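Local coordinates for glycosyl hydrolase family 2, TIM barrel domain protein (Faecalibacterium prausnitzii A2-165, PDB 6ED2) that probably hydrolyses beta-D-glucuronides, as a gut bacterial beta-glucuronidase of glycosyl hydrolase family 2 that also binds magnesium, at residues A[35-40]-A[289-294]; A[206-211]-A[279-284]; A[28-33]-A[360-365]. All blocks are in the same frame, centred on the assembly; numbering follows the deposited sequence.

Contact 1: A[35-40]-A[289-294]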
loop_
_atom_site.group_PDB
_atom_site.type_symbol
_atom_site.label_atom_id
_atom_site.label_comp_id
_atom_site.label_asym_id
_atom_site.label_seq_id
_atom_site.Cartn_x
_atom_site.Cartn_y
_atom_site.Cartn_z
ATOM N N THR A 35 23.412 -38.655 28.090
ATOM C CA THR A 35 24.352 -39.731 28.359
ATOM C C THR A 35 23.943 -41.027 27.674
ATOM O O THR A 35 24.799 -41.743 27.140
ATOM C CB THR A 35 24.455 -39.952 29.863
ATOM O OG1 THR A 35 25.073 -38.808 30.460
ATOM C CG2 THR A 35 25.279 -41.193 30.169
ATOM N N THR A 36 22.630 -41.314 27.648
ATOM C CA THR A 36 22.113 -42.597 27.189
ATOM C C THR A 36 21.223 -42.521 25.959
ATOM O O THR A 36 20.827 -43.574 25.438
ATOM C CB THR A 36 21.297 -43.269 28.300
ATOM O OG1 THR A 36 20.207 -42.408 28.641
ATOM C CG2 THR A 36 22.147 -43.490 29.546
ATOM N N ARG A 37 20.858 -41.334 25.501
ATOM C CA ARG A 37 19.943 -41.202 24.374
ATOM C C ARG A 37 20.647 -40.525 23.209
ATOM O O ARG A 37 21.341 -39.518 23.390
ATOM C CB ARG A 37 18.700 -40.409 24.774
ATOM C CG ARG A 37 17.895 -41.068 25.914
ATOM C CD ARG A 37 16.649 -40.248 26.255
ATOM N NE ARG A 37 15.876 -40.844 27.350
ATOM C CZ ARG A 37 14.556 -40.729 27.469
ATOM N NH1 ARG A 37 13.866 -40.040 26.558
ATOM N NH2 ARG A 37 13.924 -41.303 28.492
ATOM N N ARG A 38 20.466 -41.078 22.023
ATOM C CA ARG A 38 20.947 -40.461 20.799
ATOM C C ARG A 38 19.789 -39.763 20.105
ATOM O O ARG A 38 18.627 -40.164 20.237
ATOM C CB ARG A 38 21.580 -41.500 19.874
ATOM C CG ARG A 38 22.661 -42.319 20.554
ATOM C CD ARG A 38 23.655 -41.434 21.269
ATOM N NE ARG A 38 24.624 -42.215 22.054
ATOM C CZ ARG A 38 24.866 -42.060 23.359
ATOM N NH1 ARG A 38 24.212 -41.141 24.070
ATOM N NH2 ARG A 38 25.780 -42.821 23.959
ATOM N N LEU A 39 20.119 -38.712 19.359
ATOM C CA LEU A 39 19.117 -37.856 18.736
ATOM C C LEU A 39 19.627 -37.385 17.378
ATOM O O LEU A 39 20.689 -36.759 17.292
ATOM C CB LEU A 39 18.805 -36.662 19.643
ATOM C CG LEU A 39 17.707 -35.730 19.127
ATOM C CD1 LEU A 39 16.430 -36.511 18.927
ATOM C CD2 LEU A 39 17.504 -34.564 20.072
ATOM N N ILE A 40 18.858 -37.651 16.326
ATOM C CA ILE A 40 19.210 -37.230 14.975
ATOM C C ILE A 40 17.995 -36.573 14.333
ATOM O O ILE A 40 16.960 -37.222 14.159
ATOM C CB ILE A 40 19.689 -38.412 14.119
ATOM C CG1 ILE A 40 20.952 -39.021 14.731
ATOM C CG2 ILE A 40 19.961 -37.946 12.676
ATOM C CD1 ILE A 40 21.560 -40.147 13.896
ATOM N N ASP A 289 19.545 -44.951 31.963
ATOM C CA ASP A 289 18.869 -43.935 31.167
ATOM C C ASP A 289 19.053 -42.602 31.860
ATOM O O ASP A 289 19.204 -42.535 33.084
ATOM C CB ASP A 289 17.371 -44.207 30.974
ATOM C CG ASP A 289 16.717 -43.198 30.025
ATOM O OD1 ASP A 289 17.348 -42.857 28.995
ATOM O OD2 ASP A 289 15.583 -42.726 30.306
ATOM N N GLU A 290 19.061 -41.544 31.064
ATOM C CA GLU A 290 19.149 -40.207 31.623
ATOM C C GLU A 290 18.261 -39.292 30.802
ATOM O O GLU A 290 18.302 -39.324 29.569
ATOM C CB GLU A 290 20.585 -39.696 31.638
ATOM C CG GLU A 290 20.686 -38.203 31.815
ATOM C CD GLU A 290 22.117 -37.731 31.744
ATOM O OE1 GLU A 290 22.626 -37.533 30.616
ATOM O OE2 GLU A 290 22.740 -37.602 32.818
ATOM N N TYR A 291 17.421 -38.528 31.485
ATOM C CA TYR A 291 16.612 -37.513 30.844
ATOM C C TYR A 291 16.988 -36.173 31.440
ATOM O O TYR A 291 17.365 -36.087 32.607
ATOM C CB TYR A 291 15.095 -37.757 30.984
ATOM C CG TYR A 291 14.332 -36.846 30.052
ATOM C CD1 TYR A 291 14.311 -37.082 28.669
ATOM C CD2 TYR A 291 13.694 -35.706 30.536
ATOM C CE1 TYR A 291 13.644 -36.219 27.807
ATOM C CE2 TYR A 291 13.035 -34.830 29.679
ATOM C CZ TYR A 291 13.014 -35.089 28.321
ATOM O OH TYR A 291 12.345 -34.222 27.482
ATOM N N LEU A 292 16.946 -35.143 30.601
ATOM C CA LEU A 292 17.414 -33.811 30.943
ATOM C C LEU A 292 16.364 -32.786 30.539
ATOM O O LEU A 292 15.790 -32.862 29.456
ATOM C CB LEU A 292 18.745 -33.499 30.243
ATOM C CG LEU A 292 19.929 -34.432 30.512
ATOM C CD1 LEU A 292 21.015 -34.216 29.452
ATOM C CD2 LEU A 292 20.495 -34.193 31.906
ATOM N N ASP A 293 16.116 -31.825 31.412
ATOM C CA ASP A 293 15.121 -30.811 31.115
ATOM C C ASP A 293 15.458 -29.591 31.955
ATOM O O ASP A 293 16.394 -29.599 32.763
ATOM C CB ASP A 293 13.699 -31.329 31.378
ATOM C CG ASP A 293 12.633 -30.618 30.541
ATOM O OD1 ASP A 293 12.940 -29.582 29.891
ATOM O OD2 ASP A 293 11.468 -31.092 30.565
ATOM N N ARG A 294 14.719 -28.520 31.708
ATOM C CA ARG A 294 14.862 -27.289 32.466
ATOM C C ARG A 294 13.496 -26.914 33.004
ATOM O O ARG A 294 12.496 -27.015 32.284
ATOM C CB ARG A 294 15.434 -26.186 31.601
ATOM C CG ARG A 294 16.755 -26.591 30.981
ATOM C CD ARG A 294 17.227 -25.568 29.991
ATOM N NE ARG A 294 17.804 -24.397 30.639
ATOM C CZ ARG A 294 17.692 -23.163 30.151
ATOM N NH1 ARG A 294 17.004 -22.956 29.016
ATOM N NH2 ARG A 294 18.246 -22.142 30.799
#
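R37 and D289 form a salt bridge at the junction between the N-terminal sugar-binding domain of this family 2 glycosidase and the immunoglobulin-like beta-sandwich that follows it; 35-40 contains the start of strand 38-51 of the first domain, and 289-294 belongs to strand 286-295 of the second. The guanidinium grips the carboxylate side-on, each nitrogen to its own oxygen: NE of R37 lies 3.0 Å from OD1 of D289, and NH2 of R37 lies 2.8 Å from OD2 of D289. Both oxygens use their syn lone pairs, and the two bonds hold the planes nearly coplanar, 19° apart. The arginine reaches this far because its chain is fully extended from CG to NE. Its NH2 also donates to the carbonyl of V210, while OD2 of D289 accepts from the amide of V210, so that the start of strand 210-219 bonds to both partners.

The hydroxyls and backbone amides form the second group. The backbone N of E290 donates to OG1 of T36 (2.8 Å), a bent bond of 136°. OE1 of E290 accepts from both N (2.9 Å) and OG1 (2.8 Å) of T35, which reach it from the same face of the carboxylate, whereas its OE2 is engaged by R280 in a salt bridge.

Aromatic packing completes the contact. The ring of Y291, anchored through its hydroxyl to the carbonyl of Y30, stands at 61° to the guanidinium of R37, with CD1 of Y291 over one face of that group, near its rim, and 3.7 Å from NH1 of R37.

Contact 2: A[206-211]-A[279-284]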
loop_
_atom_site.group_PDB
_atom_site.type_symbol
_atom_site.label_atom_id
_atom_site.label_comp_id
_atom_site.label_asym_id
_atom_site.label_seq_id
_atom_site.Cartn_x
_atom_site.Cartn_y
_atom_site.Cartn_z
ATOM N N PRO A 206 17.372 -46.204 25.473
ATOM C CA PRO A 206 17.469 -47.460 26.232
ATOM C C PRO A 206 16.098 -48.122 26.333
ATOM O O PRO A 206 15.060 -47.458 26.393
ATOM C CB PRO A 206 17.982 -47.017 27.614
ATOM C CG PRO A 206 18.463 -45.611 27.440
ATOM C CD PRO A 206 17.635 -45.028 26.317
ATOM N N LYS A 207 16.099 -49.454 26.323
ATOM C CA LYS A 207 14.837 -50.174 26.393
ATOM C C LYS A 207 14.119 -49.940 27.720
ATOM O O LYS A 207 12.888 -49.921 27.757
ATOM C CB LYS A 207 15.092 -51.655 26.120
ATOM C CG LYS A 207 15.067 -51.905 24.610
ATOM C CD LYS A 207 15.900 -53.069 24.165
ATOM C CE LYS A 207 15.590 -53.376 22.723
ATOM N NZ LYS A 207 16.212 -54.656 22.332
ATOM N N GLU A 208 14.857 -49.720 28.800
ATOM C CA GLU A 208 14.283 -49.259 30.049
ATOM C C GLU A 208 14.577 -47.769 30.192
ATOM O O GLU A 208 15.741 -47.371 30.279
ATOM C CB GLU A 208 14.853 -50.029 31.238
ATOM C CG GLU A 208 14.196 -49.607 32.541
ATOM C CD GLU A 208 14.713 -50.351 33.764
ATOM O OE1 GLU A 208 15.456 -51.342 33.594
ATOM O OE2 GLU A 208 14.353 -49.950 34.900
ATOM N N ARG A 209 13.532 -46.948 30.249
ATOM C CA ARG A 209 13.773 -45.515 30.178
ATOM C C ARG A 209 12.665 -44.738 30.871
ATOM O O ARG A 209 11.562 -45.241 31.087
ATOM C CB ARG A 209 13.874 -45.057 28.725
ATOM C CG ARG A 209 12.635 -45.415 27.902
ATOM C CD ARG A 209 12.748 -44.784 26.542
ATOM N NE ARG A 209 11.706 -45.189 25.608
ATOM C CZ ARG A 209 11.704 -46.327 24.927
ATOM N NH1 ARG A 209 12.672 -47.225 25.109
ATOM N NH2 ARG A 209 10.716 -46.581 24.082
ATOM N N VAL A 210 12.998 -43.493 31.225
ATOM C CA VAL A 210 12.008 -42.521 31.650
ATOM C C VAL A 210 10.998 -42.272 30.539
ATOM O O VAL A 210 11.370 -41.986 29.396
ATOM C CB VAL A 210 12.709 -41.223 32.049
ATOM C CG1 VAL A 210 11.684 -40.215 32.571
ATOM C CG2 VAL A 210 13.799 -41.520 33.055
ATOM N N LEU A 211 9.703 -42.365 30.877
ATOM C CA LEU A 211 8.620 -42.002 29.968
ATOM C C LEU A 211 7.952 -40.682 30.312
ATOM O O LEU A 211 7.355 -40.052 29.433
ATOM C CB LEU A 211 7.539 -43.086 29.952
ATOM C CG LEU A 211 7.997 -44.531 29.734
ATOM C CD1 LEU A 211 6.845 -45.466 30.013
ATOM C CD2 LEU A 211 8.511 -44.749 28.327
ATOM N N ILE A 279 17.350 -36.547 35.446
ATOM C CA ILE A 279 16.665 -37.755 35.885
ATOM C C ILE A 279 17.418 -38.965 35.357
ATOM O O ILE A 279 17.579 -39.114 34.141
ATOM C CB ILE A 279 15.203 -37.801 35.404
ATOM C CG1 ILE A 279 14.446 -36.513 35.731
ATOM C CG2 ILE A 279 14.508 -39.034 35.985
ATOM C CD1 ILE A 279 13.116 -36.435 35.007
ATOM N N ARG A 280 17.810 -39.868 36.258
ATOM C CA ARG A 280 18.604 -41.027 35.868
ATOM C C ARG A 280 18.004 -42.321 36.405
ATOM O O ARG A 280 17.483 -42.364 37.523
ATOM C CB ARG A 280 20.055 -40.877 36.365
ATOM C CG ARG A 280 20.834 -39.807 35.634
ATOM C CD ARG A 280 22.296 -39.817 36.034
ATOM N NE ARG A 280 23.115 -39.177 35.011
ATOM C CZ ARG A 280 24.434 -39.310 34.913
ATOM N NH1 ARG A 280 25.103 -40.061 35.784
ATOM N NH2 ARG A 280 25.087 -38.694 33.938
ATOM N N ILE A 281 18.082 -43.372 35.592
ATOM C CA ILE A 281 17.837 -44.743 36.019
ATOM C C ILE A 281 19.184 -45.439 36.163
ATOM O O ILE A 281 20.065 -45.275 35.309
ATOM C CB ILE A 281 16.938 -45.488 35.016
ATOM C CG1 ILE A 281 15.629 -44.727 34.783
ATOM C CG2 ILE A 281 16.673 -46.936 35.487
ATOM C CD1 ILE A 281 14.786 -45.307 33.652
ATOM N N HIS A 282 19.356 -46.215 37.239
ATOM C CA HIS A 282 20.600 -46.932 37.509
ATOM C C HIS A 282 20.360 -48.426 37.643
ATOM O O HIS A 282 19.354 -48.857 38.220
ATOM C CB HIS A 282 21.268 -46.445 38.787
ATOM C CG HIS A 282 21.551 -44.980 38.800
ATOM N ND1 HIS A 282 22.750 -44.449 38.376
ATOM C CD2 HIS A 282 20.786 -43.930 39.180
ATOM C CE1 HIS A 282 22.714 -43.135 38.499
ATOM N NE2 HIS A 282 21.535 -42.795 38.990
ATOM N N GLU A 283 21.293 -49.211 37.113
ATOM C CA GLU A 283 21.407 -50.642 37.393
ATOM C C GLU A 283 22.773 -50.811 38.049
ATOM O O GLU A 283 23.806 -50.757 37.375
ATOM C CB GLU A 283 21.266 -51.487 36.132
ATOM C CG GLU A 283 21.513 -52.990 36.348
ATOM C CD GLU A 283 20.787 -53.869 35.330
ATOM O OE1 GLU A 283 20.562 -53.411 34.185
ATOM O OE2 GLU A 283 20.434 -55.023 35.678
ATOM N N GLY A 284 22.779 -50.977 39.361
ATOM C CA GLY A 284 24.033 -50.959 40.084
ATOM C C GLY A 284 24.651 -49.581 39.998
ATOM O O GLY A 284 24.027 -48.569 40.329
#
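I281 lays the end of its side chain over the backbone of 206-211, where CD1 of I281 comes within 3.5 Å of both the carbonyl carbon of R209 and the amide N of V210. With CG1 set anti to its own carbonyl carbon (chi1 -55°) and the chain continuing nearly straight, the delta methyl reaches the peptide link between these two residues.

The gamma methyls complete the apolar patch. CG2 of V210 rests 3.9 Å from CG2 of I279, these two side chains crossing at about a right angle, and the same V210 methyl lies 4.0 Å from CD1 of I281. One valine branch is thereby shared between two isoleucines that stand two residues apart on one face of their strand. At the other end, CG2 of I281 packs 3.8 Å from OE2 of E208, a carboxylate whose OE1 is hydrogen-bonded to ND1 of H236. V230 and T232 of strand 223-232 close in on the same cluster.

No hydrogen bond crosses between the segments; the polar bonds lie to the side. Within the same segment, NH1 of R209 donates to the carbonyl O of P206 at 2.7 Å, and it also meets D109 in a salt bridge; the side chain of R209 sets out away from the isoleucines.

The touching parts run nearly antiparallel, 164° apart, but belong to different sheets: strand 210-219 lies in a three-stranded sheet and strand 275-283 in a four-stranded one. Apolar side chains meeting between two facing sheets in this way are typical of the immunoglobulin-like beta-sandwich of family 2 glycosidases.

Contact 3: A[28-33]-A[360-365]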
loop_
_atom_site.group_PDB
_atom_site.type_symbol
_atom_site.label_atom_id
_atom_site.label_comp_id
_atom_site.label_asym_id
_atom_site.label_seq_id
_atom_site.Cartn_x
_atom_site.Cartn_y
_atom_site.Cartn_z
ATOM N N LEU A 28 5.591 -38.215 25.917
ATOM C CA LEU A 28 5.517 -36.942 25.210
ATOM C C LEU A 28 6.653 -36.003 25.614
ATOM O O LEU A 28 6.589 -34.794 25.347
ATOM C CB LEU A 28 4.141 -36.297 25.438
ATOM C CG LEU A 28 3.026 -36.975 24.634
ATOM C CD1 LEU A 28 2.561 -38.238 25.303
ATOM C CD2 LEU A 28 1.853 -36.045 24.437
ATOM N N LEU A 29 7.677 -36.530 26.275
ATOM C CA LEU A 29 8.873 -35.755 26.574
ATOM C C LEU A 29 9.546 -35.252 25.293
ATOM O O LEU A 29 9.652 -35.971 24.296
ATOM C CB LEU A 29 9.849 -36.615 27.376
ATOM C CG LEU A 29 9.362 -37.012 28.772
ATOM C CD1 LEU A 29 10.366 -37.937 29.467
ATOM C CD2 LEU A 29 9.102 -35.752 29.600
ATOM N N TYR A 30 10.001 -34.013 25.324
ATOM C CA TYR A 30 10.729 -33.480 24.190
ATOM C C TYR A 30 11.998 -34.303 23.963
ATOM O O TYR A 30 12.728 -34.584 24.929
ATOM C CB TYR A 30 11.090 -32.011 24.418
ATOM C CG TYR A 30 11.547 -31.350 23.144
ATOM C CD1 TYR A 30 10.634 -31.009 22.160
ATOM C CD2 TYR A 30 12.890 -31.120 22.899
ATOM C CE1 TYR A 30 11.037 -30.418 20.989
ATOM C CE2 TYR A 30 13.302 -30.529 21.726
ATOM C CZ TYR A 30 12.374 -30.184 20.781
ATOM O OH TYR A 30 12.767 -29.605 19.607
ATOM N N PRO A 31 12.302 -34.691 22.722
ATOM C CA PRO A 31 13.475 -35.543 22.479
ATOM C C PRO A 31 14.761 -34.840 22.884
ATOM O O PRO A 31 14.937 -33.642 22.654
ATOM C CB PRO A 31 13.424 -35.803 20.970
ATOM C CG PRO A 31 12.025 -35.498 20.566
ATOM C CD PRO A 31 11.573 -34.394 21.477
ATOM N N ARG A 32 15.651 -35.593 23.526
ATOM C CA ARG A 32 16.879 -35.037 24.080
ATOM C C ARG A 32 18.044 -35.973 23.785
ATOM O O ARG A 32 17.893 -37.201 23.813
ATOM C CB ARG A 32 16.776 -34.812 25.602
ATOM C CG ARG A 32 15.732 -33.782 26.052
ATOM C CD ARG A 32 16.187 -32.335 25.840
ATOM N NE ARG A 32 15.213 -31.386 26.382
ATOM C CZ ARG A 32 15.029 -30.152 25.915
ATOM N NH1 ARG A 32 15.756 -29.702 24.894
ATOM N NH2 ARG A 32 14.115 -29.362 26.470
ATOM N N ALA A 33 19.197 -35.384 23.469
ATOM C CA ALA A 33 20.455 -36.115 23.494
ATOM C C ALA A 33 20.971 -36.117 24.927
ATOM O O ALA A 33 21.044 -35.061 25.569
ATOM C CB ALA A 33 21.480 -35.472 22.554
ATOM N N ALA A 360 4.056 -25.724 18.658
ATOM C CA ALA A 360 5.319 -26.452 18.727
ATOM C C ALA A 360 5.965 -26.245 20.087
ATOM O O ALA A 360 5.936 -25.144 20.639
ATOM C CB ALA A 360 6.283 -25.992 17.628
ATOM N N GLU A 361 6.557 -27.319 20.623
ATOM C CA GLU A 361 7.196 -27.258 21.935
ATOM C C GLU A 361 8.185 -26.103 22.032
ATOM O O GLU A 361 8.313 -25.481 23.094
ATOM C CB GLU A 361 7.911 -28.585 22.239
ATOM C CG GLU A 361 7.017 -29.833 22.355
ATOM C CD GLU A 361 6.823 -30.601 21.044
ATOM O OE1 GLU A 361 6.648 -29.965 19.973
ATOM O OE2 GLU A 361 6.828 -31.859 21.084
ATOM N N GLU A 362 8.903 -25.808 20.934
ATOM C CA GLU A 362 9.952 -24.787 20.963
ATOM C C GLU A 362 9.420 -23.415 21.375
ATOM O O GLU A 362 10.148 -22.625 21.989
ATOM C CB GLU A 362 10.623 -24.708 19.584
ATOM C CG GLU A 362 11.494 -25.918 19.263
ATOM C CD GLU A 362 10.732 -27.100 18.693
ATOM O OE1 GLU A 362 9.478 -27.199 18.838
ATOM O OE2 GLU A 362 11.410 -27.955 18.089
ATOM N N ILE A 363 8.162 -23.106 21.056
ATOM C CA ILE A 363 7.591 -21.824 21.474
ATOM C C ILE A 363 7.416 -21.767 22.997
ATOM O O ILE A 363 7.647 -20.722 23.619
ATOM C CB ILE A 363 6.271 -21.579 20.716
ATOM C CG1 ILE A 363 6.571 -21.360 19.227
ATOM C CG2 ILE A 363 5.493 -20.395 21.309
ATOM C CD1 ILE A 363 5.365 -21.470 18.329
ATOM N N TYR A 364 7.012 -22.881 23.629
ATOM C CA TYR A 364 6.912 -22.902 25.091
ATOM C C TYR A 364 8.288 -22.815 25.727
ATOM O O TYR A 364 8.464 -22.167 26.772
ATOM C CB TYR A 364 6.218 -24.178 25.590
ATOM C CG TYR A 364 4.855 -24.451 24.989
ATOM C CD1 TYR A 364 3.690 -24.208 25.723
ATOM C CD2 TYR A 364 4.731 -24.957 23.694
ATOM C CE1 TYR A 364 2.420 -24.459 25.170
ATOM C CE2 TYR A 364 3.484 -25.204 23.134
ATOM C CZ TYR A 364 2.323 -24.965 23.890
ATOM O OH TYR A 364 1.087 -25.208 23.338
ATOM N N GLN A 365 9.268 -23.496 25.129
ATOM C CA GLN A 365 10.625 -23.432 25.656
ATOM C C GLN A 365 11.128 -21.993 25.666
ATOM O O GLN A 365 11.774 -21.556 26.627
ATOM C CB GLN A 365 11.541 -24.336 24.831
ATOM C CG GLN A 365 11.134 -25.824 24.870
ATOM C CD GLN A 365 11.923 -26.674 23.868
ATOM O OE1 GLN A 365 12.807 -26.173 23.169
ATOM N NE2 GLN A 365 11.618 -27.962 23.813
HETATM O O HOH W 1 7.680 -33.068 23.406
#
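The N-terminal part of helix 361-370, in the TIM barrel domain, receives the ring of Y30 from the N-terminal segment that precedes strand 38-51. OH of Y30 donates to OE2 of E362 at 2.6 Å, a short bond that approaches from well above the carboxylate plane (62° out of it). Because E362 bends at chi2 (84°), its carboxylate comes back to the hydroxyl.

One face of the ring is covered by Q365: NE2 of the amide sits 3.3 Å above the plane, over the ring centre, with the amide plane almost perpendicular, which has the character of an amino-aromatic contact. On the opposite face lies CD of P31, so the ring is held on two sides. In a TIM barrel such helices form the outer layer around the parallel strands, and here the ring of Y30 docks on that layer against E361 and Q365, which stand about one helical turn apart. CB of E361 packs 3.6 Å from CD1 of Y30. CD2 of Y30 lies 3.7 Å above the guanidinium plane of R32, over its centre. A water molecule donates 2.8 Å bonds both to O of L28 and to OE2 of E361.

Contacts 1 and 3 both involve the N-terminal segment, which meets first the TIM barrel helix and then the beta-sandwich; contact 2 lies within the sandwich. Contacts 1 and 2 have centres about 10 Å apart and share a sheet, since strands 275-283 and 286-295 are neighbours in it; N of Y291 probably donates to O of I279 at 2.7 Å. Contact 3 lies about 12 Å from contact 1 and about 20 Å from contact 2, centre to centre; its nearest tie to contact 1 is a probable hydrogen bond of 2.6 Å between OH of Y291 and O of Y30. The magnesium ion bound by T239 and E241 lies about 6 Å from the side chains of E290 and I279.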